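Local coordinates for conserved exported protein (Bacteroides fragilis, PDB 3CLW), which is of unknown function but probably hydrolyses O-glycosidic bonds as a glycoside hydrolase with a TIM-barrel domain, at residues 35-38 against 39-43; 200-204 against 205-209. One frame throughout, in Å; residues are numbered along the deposited sequence.

Interaction 1 (35-38 against 39-43); sequences KNWP and QEKKE
Trp37 and Lys41 cross at about a right angle: CB of Lys41 comes to the edge of the indole, near its plane, 4.0 Å from CE3 of Trp37, and makes no contact with the ring face. Placing CG of Lys41 anti to its carbonyl carbon (chi1 -61°) and extending the chain beyond it carries the amine away from the ring, to a salt bridge with Asp384 and a hydrogen bond to the carbonyl of Gly385. NE1 of Trp37 bonds to the carbonyl of Leu381, so lysine and indole reach the same neighbouring loop. Next along the chain from Trp37 is Pro38, the N-cap residue of helix 39-50, whose CB lies 4.1 Å from CG of Lys41. With no side-chain acceptor, it starts the helix through its carbonyl: Lys42 N to Pro38 O measures 3.1 Å with an N-H...O angle of 162°, while the bond from Lys41 N to the same oxygen is weak. Lys42 approaches from another direction. Its CD is 3.2 Å from Trp37 O, and bends at chi3 and chi4 turn NZ back toward the end of helix 30-36. There NZ donates to the Gly34 carbonyl and, at 2.6 Å, to a water that in turn donates to Trp37 O, also 2.6 Å away. Trp112 adds a cation-pi contact to this buried lysine. The chemistry implies that the ammonium group of Lys42 ties the last turn of one helix to the first turn of the next, its charge probably eased by the carbonyl, the water and the aromatic ring.

Interaction 2 (200-204 against 205-209); sequences SFATK and ADLYR
Thr203 and Asp206 hold each other through two reciprocal bonds. The backbone N of Thr203 donates to OD2 of Asp206 at 2.8 Å, almost straight at 175°, and reaches that oxygen on its anti side, 33° out of the carboxylate plane. In return, Asp206 N donates to OG1 of Thr203 over 3.1 Å. The threonine hydroxyl lies between its own backbone N and carbonyl carbon (chi1 72°), which turns OG1 over the first turn of the helix. The aspartate's CG stands beside its backbone N, bringing the carboxylate back to the residue three places earlier. This pairing is a capping box, with Thr203 as N-cap of helix 204-221, the helix that follows strand 178-182 in the family's TIM-barrel domain. The ordinary helical bonds begin at once behind it, Leu207 N meeting Thr203 O at 2.9 Å and Tyr208 N meeting Lys204 O at 2.8 Å. The close-packed side of the contact lies around Ala202 and Leu207. CB of Ala202 rests 3.9 Å from CB of Asp206, and CG of Leu207 comes within 3.4 Å of Thr203 O as its side chain continues toward Asn184 and Met255. OD2 of Asp206 takes a second bond from the backbone N of Ile150, so two amides grip this buried oxygen; their donors, together with the helix N terminus, would be expected to stabilise its negative charge. Packing is looser on the other side, where a water bridges OG1 of Thr203 and OD1 of Asp206, donating to the latter. Here the partly exposed Ala205 lays its methyl group alongside the threonine hydroxyl, CB to OG1 3.6 Å.

Following the chain from the N terminus, interaction 1 comes first, at the break between helices 30-36 and 39-50, and it is complete well before interaction 2 begins at the start of helix 204-221. Each is a local closure within a continuous run of residues: interaction 1 spans the break between two helices, interaction 2 the first turn of one. The two stand in series and neither nest nor cross. Their centres lie 39 Å apart and their nearest atoms about 25 Å, which rules out direct contact. Both fall in the glycoside hydrolase family 30 range. Residues 35-43 connect the two consecutive helices to the 381-385 loop, whereas residues 200-209 join their helix start to the 147-151 loop and helix 251-256.

Interaction 1 (35-38 against 39-43)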
loop_
_atom_site.group_PDB
_atom_site.type_symbol
_atom_site.label_atom_id
_atom_site.label_comp_id
_atom_site.label_asym_id
_atom_site.label_seq_id
_atom_site.Cartn_x
_atom_site.Cartn_y
_atom_site.Cartn_z
ATOM N N LYS A 35 -4.034 5.616 21.074
ATOM C CA LYS A 35 -4.704 5.594 22.363
ATOM C C LYS A 35 -3.809 6.031 23.518
ATOM O O LYS A 35 -4.270 6.722 24.406
ATOM C CB LYS A 35 -5.273 4.215 22.670
ATOM C CG LYS A 35 -6.220 4.219 23.860
ATOM C CD LYS A 35 -6.708 2.797 24.192
ATOM C CE LYS A 35 -7.950 2.867 25.116
ATOM N NZ LYS A 35 -8.018 1.633 25.966
ATOM N N ASN A 36 -2.537 5.661 23.459
ATOM C CA ASN A 36 -1.623 5.794 24.583
ATOM C C ASN A 36 -0.479 6.772 24.453
ATOM O O ASN A 36 -0.007 7.293 25.490
ATOM C CB ASN A 36 -0.968 4.453 24.897
ATOM C CG ASN A 36 -1.953 3.408 25.317
ATOM O OD1 ASN A 36 -3.040 3.723 25.815
ATOM N ND2 ASN A 36 -1.558 2.140 25.179
ATOM N N TRP A 37 0.041 6.967 23.232
ATOM C CA TRP A 37 1.248 7.775 23.104
ATOM C C TRP A 37 0.967 9.240 23.472
ATOM O O TRP A 37 -0.184 9.683 23.386
ATOM C CB TRP A 37 1.833 7.656 21.698
ATOM C CG TRP A 37 2.702 6.440 21.551
ATOM C CD1 TRP A 37 2.440 5.166 22.015
ATOM C CD2 TRP A 37 3.960 6.376 20.888
ATOM N NE1 TRP A 37 3.459 4.325 21.670
ATOM C CE2 TRP A 37 4.406 5.038 20.971
ATOM C CE3 TRP A 37 4.755 7.323 20.213
ATOM C CZ2 TRP A 37 5.626 4.617 20.426
ATOM C CZ3 TRP A 37 5.961 6.913 19.688
ATOM C CH2 TRP A 37 6.378 5.560 19.785
ATOM N N PRO A 38 2.008 9.985 23.907
ATOM C CA PRO A 38 1.916 11.428 24.131
ATOM C C PRO A 38 1.370 12.174 22.903
ATOM O O PRO A 38 1.763 11.886 21.777
ATOM C CB PRO A 38 3.376 11.834 24.382
ATOM C CG PRO A 38 3.978 10.633 24.965
ATOM C CD PRO A 38 3.340 9.467 24.246
ATOM N N GLN A 39 0.496 13.136 23.150
ATOM C CA GLN A 39 -0.184 13.924 22.132
ATOM C C GLN A 39 0.771 14.424 21.067
ATOM O O GLN A 39 0.516 14.260 19.861
ATOM C CB GLN A 39 -0.903 15.114 22.789
ATOM C CG GLN A 39 -1.888 15.867 21.903
ATOM C CD GLN A 39 -3.153 15.076 21.604
ATOM O OE1 GLN A 39 -3.601 14.266 22.420
ATOM N NE2 GLN A 39 -3.742 15.309 20.426
ATOM N N GLU A 40 1.873 15.020 21.498
ATOM C CA GLU A 40 2.781 15.652 20.551
ATOM C C GLU A 40 3.427 14.654 19.635
ATOM O O GLU A 40 3.719 14.990 18.504
ATOM C CB GLU A 40 3.867 16.450 21.254
ATOM C CG GLU A 40 3.433 17.871 21.561
ATOM C CD GLU A 40 4.600 18.768 22.030
ATOM O OE1 GLU A 40 4.443 19.415 23.100
ATOM O OE2 GLU A 40 5.669 18.815 21.344
ATOM N N LYS A 41 3.679 13.449 20.139
ATOM C CA LYS A 41 4.263 12.383 19.329
ATOM C C LYS A 41 3.257 11.785 18.302
ATOM O O LYS A 41 3.579 11.643 17.141
ATOM C CB LYS A 41 4.851 11.294 20.243
ATOM C CG LYS A 41 5.972 11.834 21.149
ATOM C CD LYS A 41 6.776 10.710 21.764
ATOM C CE LYS A 41 7.895 11.269 22.669
ATOM N NZ LYS A 41 8.408 10.195 23.517
ATOM N N LYS A 42 2.062 11.433 18.772
ATOM C CA LYS A 42 0.881 11.129 17.930
ATOM C C LYS A 42 0.736 12.106 16.742
ATOM O O LYS A 42 0.587 11.693 15.555
ATOM C CB LYS A 42 -0.375 11.284 18.802
ATOM C CG LYS A 42 -0.900 10.023 19.343
ATOM C CD LYS A 42 -1.701 10.203 20.592
ATOM C CE LYS A 42 -2.994 10.940 20.467
ATOM N NZ LYS A 42 -3.961 10.375 21.460
ATOM N N GLU A 43 0.755 13.402 17.081
ATOM C CA GLU A 43 0.549 14.471 16.103
ATOM C C GLU A 43 1.661 14.524 15.095
ATOM O O GLU A 43 1.414 14.702 13.902
ATOM C CB GLU A 43 0.420 15.817 16.792
ATOM C CG GLU A 43 -0.552 15.736 17.912
ATOM C CD GLU A 43 -1.818 16.489 17.684
ATOM O OE1 GLU A 43 -2.509 16.241 16.664
ATOM O OE2 GLU A 43 -2.118 17.350 18.555
HETATM O O HOH W 1 -2.786 9.215 23.455
#

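Interaction 2 (200-204 against 205-209)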
loop_
_atom_site.group_PDB
_atom_site.type_symbol
_atom_site.label_atom_id
_atom_site.label_comp_id
_atom_site.label_asym_id
_atom_site.label_seq_id
_atom_site.Cartn_x
_atom_site.Cartn_y
_atom_site.Cartn_z
ATOM N N SER A 200 -6.873 -15.845 7.151
ATOM C CA SER A 200 -7.537 -16.982 6.507
ATOM C C SER A 200 -7.151 -17.207 5.042
ATOM O O SER A 200 -7.152 -16.290 4.222
ATOM C CB SER A 200 -9.065 -16.910 6.610
ATOM O OG SER A 200 -9.622 -18.155 6.148
ATOM N N PHE A 201 -6.828 -18.456 4.739
ATOM C CA PHE A 201 -6.837 -18.980 3.378
ATOM C C PHE A 201 -8.217 -18.742 2.774
ATOM O O PHE A 201 -9.205 -18.691 3.492
ATOM C CB PHE A 201 -6.545 -20.490 3.416
ATOM C CG PHE A 201 -6.639 -21.168 2.070
ATOM C CD1 PHE A 201 -5.622 -21.017 1.125
ATOM C CD2 PHE A 201 -7.732 -21.957 1.751
ATOM C CE1 PHE A 201 -5.699 -21.646 -0.103
ATOM C CE2 PHE A 201 -7.811 -22.593 0.508
ATOM C CZ PHE A 201 -6.790 -22.434 -0.410
ATOM N N ALA A 202 -8.295 -18.585 1.469
ATOM C CA ALA A 202 -9.599 -18.610 0.814
ATOM C C ALA A 202 -9.462 -18.989 -0.655
ATOM O O ALA A 202 -8.464 -18.649 -1.282
ATOM C CB ALA A 202 -10.349 -17.241 0.963
ATOM N N THR A 203 -10.470 -19.675 -1.184
ATOM C CA THR A 203 -10.481 -20.077 -2.588
ATOM C C THR A 203 -11.166 -18.998 -3.450
ATOM O O THR A 203 -11.795 -18.077 -2.913
ATOM C CB THR A 203 -11.229 -21.419 -2.807
ATOM O OG1 THR A 203 -12.626 -21.196 -2.645
ATOM C CG2 THR A 203 -10.761 -22.514 -1.828
ATOM N N LYS A 204 -11.027 -19.105 -4.769
ATOM C CA LYS A 204 -11.705 -18.165 -5.648
ATOM C C LYS A 204 -13.220 -18.271 -5.482
ATOM O O LYS A 204 -13.917 -17.254 -5.568
ATOM C CB LYS A 204 -11.293 -18.309 -7.108
ATOM C CG LYS A 204 -9.845 -17.966 -7.349
ATOM C CD LYS A 204 -9.526 -17.951 -8.824
ATOM C CE LYS A 204 -9.408 -19.359 -9.454
ATOM N NZ LYS A 204 -8.375 -20.157 -8.765
ATOM N N ALA A 205 -13.726 -19.477 -5.205
ATOM C CA ALA A 205 -15.152 -19.614 -4.912
ATOM C C ALA A 205 -15.533 -18.799 -3.681
ATOM O O ALA A 205 -16.571 -18.143 -3.666
ATOM C CB ALA A 205 -15.577 -21.089 -4.776
ATOM N N ASP A 206 -14.686 -18.833 -2.657
ATOM C CA ASP A 206 -14.877 -18.032 -1.445
ATOM C C ASP A 206 -14.875 -16.533 -1.780
ATOM O O ASP A 206 -15.770 -15.799 -1.395
ATOM C CB ASP A 206 -13.791 -18.365 -0.422
ATOM C CG ASP A 206 -13.810 -19.841 0.005
ATOM O OD1 ASP A 206 -14.902 -20.468 0.033
ATOM O OD2 ASP A 206 -12.726 -20.384 0.315
ATOM N N LEU A 207 -13.880 -16.118 -2.550
ATOM C CA LEU A 207 -13.712 -14.735 -2.918
ATOM C C LEU A 207 -14.912 -14.224 -3.698
ATOM O O LEU A 207 -15.396 -13.106 -3.458
ATOM C CB LEU A 207 -12.418 -14.561 -3.732
ATOM C CG LEU A 207 -11.128 -14.756 -2.923
ATOM C CD1 LEU A 207 -9.905 -14.708 -3.827
ATOM C CD2 LEU A 207 -10.996 -13.737 -1.781
ATOM N N TYR A 208 -15.385 -15.052 -4.639
ATOM C CA TYR A 208 -16.526 -14.710 -5.472
ATOM C C TYR A 208 -17.771 -14.485 -4.616
ATOM O O TYR A 208 -18.512 -13.521 -4.830
ATOM C CB TYR A 208 -16.746 -15.784 -6.578
ATOM C CG TYR A 208 -17.979 -15.553 -7.421
ATOM C CD1 TYR A 208 -17.891 -14.979 -8.671
ATOM C CD2 TYR A 208 -19.250 -15.896 -6.933
ATOM C CE1 TYR A 208 -19.044 -14.762 -9.444
ATOM C CE2 TYR A 208 -20.412 -15.682 -7.685
ATOM C CZ TYR A 208 -20.302 -15.121 -8.932
ATOM O OH TYR A 208 -21.454 -14.921 -9.672
ATOM N N ARG A 209 -17.989 -15.352 -3.642
ATOM C CA ARG A 209 -19.131 -15.201 -2.750
ATOM C C ARG A 209 -19.049 -13.932 -1.926
ATOM O O ARG A 209 -20.051 -13.252 -1.771
ATOM C CB ARG A 209 -19.319 -16.403 -1.808
ATOM C CG ARG A 209 -19.956 -17.613 -2.434
ATOM C CD ARG A 209 -20.437 -18.614 -1.372
ATOM N NE ARG A 209 -21.702 -18.229 -0.714
ATOM C CZ ARG A 209 -22.191 -18.833 0.375
ATOM N NH1 ARG A 209 -21.535 -19.834 0.963
ATOM N NH2 ARG A 209 -23.342 -18.440 0.882
HETATM O O HOH W 2 -14.227 -22.789 -1.406
#